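Local structure of mambaquaretin-1 (Dendroaspis angusticeps, 5M4V) at residues A20-Q25 with H31-G36. The protein acts as a Kunitz-type venom peptide that selectively antagonises the type-2 vasopressin receptor. Sequence-based numbering, arbitrary orientation.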
loop_
_atom_site.group_PDB
_atom_site.type_symbol
_atom_site.label_atom_id
_atom_site.label_comp_id
_atom_site.label_asym_id
_atom_site.label_seq_id
_atom_site.Cartn_x
_atom_site.Cartn_y
_atom_site.Cartn_z
ATOM N N ALA A 20 -0.197 4.422 6.071
ATOM C CA ALA A 20 -0.491 3.161 5.417
ATOM C C ALA A 20 0.803 2.573 4.854
ATOM O O ALA A 20 1.878 3.154 5.000
ATOM C CB ALA A 20 -1.538 3.403 4.322
ATOM N N PHE A 21 0.657 1.392 4.258
ATOM C CA PHE A 21 1.774 0.666 3.685
ATOM C C PHE A 21 1.361 0.145 2.333
ATOM O O PHE A 21 0.191 -0.171 2.085
ATOM C CB PHE A 21 2.168 -0.512 4.623
ATOM C CG PHE A 21 2.655 -0.010 5.919
ATOM C CD1 PHE A 21 3.987 0.309 6.163
ATOM C CD2 PHE A 21 1.766 0.207 6.969
ATOM C CE1 PHE A 21 4.414 0.803 7.345
ATOM C CE2 PHE A 21 2.180 0.716 8.187
ATOM C CZ PHE A 21 3.507 1.019 8.381
ATOM N N TYR A 22 2.352 -0.007 1.428
ATOM C CA TYR A 22 2.143 -0.550 0.091
ATOM C C TYR A 22 3.318 -1.438 -0.285
ATOM O O TYR A 22 4.425 -1.258 0.255
ATOM C CB TYR A 22 1.994 0.558 -0.963
ATOM C CG TYR A 22 3.234 1.270 -1.322
ATOM C CD1 TYR A 22 3.781 2.274 -0.547
ATOM C CD2 TYR A 22 3.923 0.973 -2.510
ATOM C CE1 TYR A 22 4.915 2.955 -0.888
ATOM C CE2 TYR A 22 5.091 1.650 -2.849
ATOM C CZ TYR A 22 5.589 2.630 -2.045
ATOM O OH TYR A 22 6.730 3.338 -2.409
ATOM N N TYR A 23 3.100 -2.338 -1.232
ATOM C CA TYR A 23 4.167 -3.190 -1.782
ATOM C C TYR A 23 4.751 -2.573 -3.031
ATOM O O TYR A 23 4.003 -2.120 -3.910
ATOM C CB TYR A 23 3.553 -4.556 -2.108
ATOM C CG TYR A 23 4.545 -5.457 -2.823
ATOM C CD1 TYR A 23 5.462 -6.234 -2.117
ATOM C CD2 TYR A 23 4.535 -5.540 -4.225
ATOM C CE1 TYR A 23 6.344 -7.088 -2.803
ATOM C CE2 TYR A 23 5.430 -6.345 -4.907
ATOM C CZ TYR A 23 6.297 -7.129 -4.198
ATOM O OH TYR A 23 7.171 -7.922 -4.935
ATOM N N SER A 24 6.091 -2.620 -3.142
ATOM C CA SER A 24 6.773 -2.172 -4.376
ATOM C C SER A 24 7.441 -3.372 -5.061
ATOM O O SER A 24 8.207 -4.157 -4.496
ATOM C CB SER A 24 7.902 -1.215 -3.985
ATOM O OG SER A 24 8.665 -0.910 -5.153
ATOM N N GLN A 25 7.103 -3.500 -6.365
ATOM C CA GLN A 25 7.790 -4.489 -7.189
ATOM C C GLN A 25 9.247 -4.217 -7.377
ATOM O O GLN A 25 10.037 -5.136 -7.701
ATOM C CB GLN A 25 7.187 -4.551 -8.616
ATOM C CG GLN A 25 5.890 -4.964 -8.587
ATOM C CD GLN A 25 5.416 -5.314 -10.014
ATOM O OE1 GLN A 25 4.801 -4.535 -10.675
ATOM N NE2 GLN A 25 5.722 -6.476 -10.484
ATOM N N HIS A 31 6.509 -0.602 1.988
ATOM C CA HIS A 31 6.981 0.718 2.339
ATOM C C HIS A 31 5.812 1.525 2.893
ATOM O O HIS A 31 4.660 1.249 2.596
ATOM C CB HIS A 31 7.555 1.459 1.111
ATOM C CG HIS A 31 8.662 0.700 0.447
ATOM N ND1 HIS A 31 9.986 0.838 0.802
ATOM C CD2 HIS A 31 8.645 -0.273 -0.490
ATOM C CE1 HIS A 31 10.713 -0.046 0.072
ATOM N NE2 HIS A 31 9.934 -0.692 -0.721
ATOM N N SER A 32 6.125 2.560 3.667
ATOM C CA SER A 32 5.114 3.486 4.140
ATOM C C SER A 32 4.650 4.441 3.063
ATOM O O SER A 32 5.409 4.874 2.208
ATOM C CB SER A 32 5.702 4.347 5.290
ATOM O OG SER A 32 5.835 3.569 6.477
ATOM N N PHE A 33 3.381 4.870 3.163
ATOM C CA PHE A 33 2.921 6.039 2.443
ATOM C C PHE A 33 1.820 6.675 3.249
ATOM O O PHE A 33 1.266 6.119 4.158
ATOM C CB PHE A 33 2.500 5.717 0.994
ATOM C CG PHE A 33 1.116 5.080 0.802
ATOM C CD1 PHE A 33 0.876 3.777 1.190
ATOM C CD2 PHE A 33 0.101 5.754 0.182
ATOM C CE1 PHE A 33 -0.329 3.154 0.902
ATOM C CE2 PHE A 33 -1.116 5.137 -0.094
ATOM C CZ PHE A 33 -1.308 3.840 0.258
ATOM N N THR A 34 1.484 7.911 2.845
ATOM C CA THR A 34 0.376 8.604 3.449
ATOM C C THR A 34 -0.833 8.514 2.514
ATOM O O THR A 34 -0.781 9.048 1.400
ATOM C CB THR A 34 0.714 10.073 3.743
ATOM O OG1 THR A 34 1.858 10.110 4.586
ATOM C CG2 THR A 34 -0.422 10.779 4.400
ATOM N N TYR A 35 -1.858 7.807 2.915
ATOM C CA TYR A 35 -3.074 7.733 2.143
ATOM C C TYR A 35 -3.941 8.943 2.483
ATOM O O TYR A 35 -4.184 9.233 3.651
ATOM C CB TYR A 35 -3.809 6.458 2.450
ATOM C CG TYR A 35 -5.109 6.264 1.744
ATOM C CD1 TYR A 35 -5.249 6.421 0.364
ATOM C CD2 TYR A 35 -6.299 5.895 2.452
ATOM C CE1 TYR A 35 -6.449 6.251 -0.265
ATOM C CE2 TYR A 35 -7.496 5.686 1.787
ATOM C CZ TYR A 35 -7.532 5.867 0.427
ATOM O OH TYR A 35 -8.725 5.679 -0.270
ATOM N N GLY A 36 -4.429 9.606 1.426
ATOM C CA GLY A 36 -5.263 10.817 1.670
ATOM C C GLY A 36 -6.703 10.507 2.094
ATOM O O GLY A 36 -7.365 11.497 2.452
HETATM O O HOH W 1 3.032 4.303 7.293
#
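The central beta hairpin of the Kunitz (BPTI-type) fold brings Ala20, Phe21 and Tyr22 against Phe33, Ser32 and His31. Its strands, 18-24 and 29-35, run antiparallel with a strong twist. Ala20–Phe33 and Tyr22–His31 are hydrogen-bonded pairs. Phe21–Ser32 between them is a non-hydrogen-bonded pair. In the first pair Phe33 N gives a fairly straight bond to Ala20 O (2.9 Å), but the donor N lies above the Ala20 carbonyl plane, off the lone pairs. The return bond from Ala20 N to Phe33 O is more bent at the hydrogen, 141°. In the second pair His31 N binds Tyr22 O at 2.8 Å, and Tyr22 N binds His31 O.

Tyr22, His31 and Phe33 form an aromatic cluster on one face of the sheet. Tyr22 CG lies between its backbone N and carbonyl carbon (chi1 73°), which lays the ring across the neighbouring strand. Its CD1 edge points at the Phe33 face in an offset edge-to-face pair, with the planes at 88°. Tyr22 CD1 is 3.7 Å from Phe33 CD1. Next along the same edge, Tyr22 CE1 touches His31 CB at 3.6 Å. Phe33 CE1 reaches back to Ala20 CB, also 3.6 Å. The His31 ring packs by CD2 on Ser24 CB, while its NE2 is hydrogen-bonded to Thr27 OG1.

The opposite face carries Phe21 and Ser32. Phe21 packs on Leu48 and Cys51 of helix 48-55, so this face joins the hairpin to the helix. In the conformer given, one of two for Ser32, its OG comes within 3.2 Å of Phe21 CE1. In that conformer a water also links Ser32 OG to Ala20 O, donating to the Ala20 carbonyl at 2.8 Å.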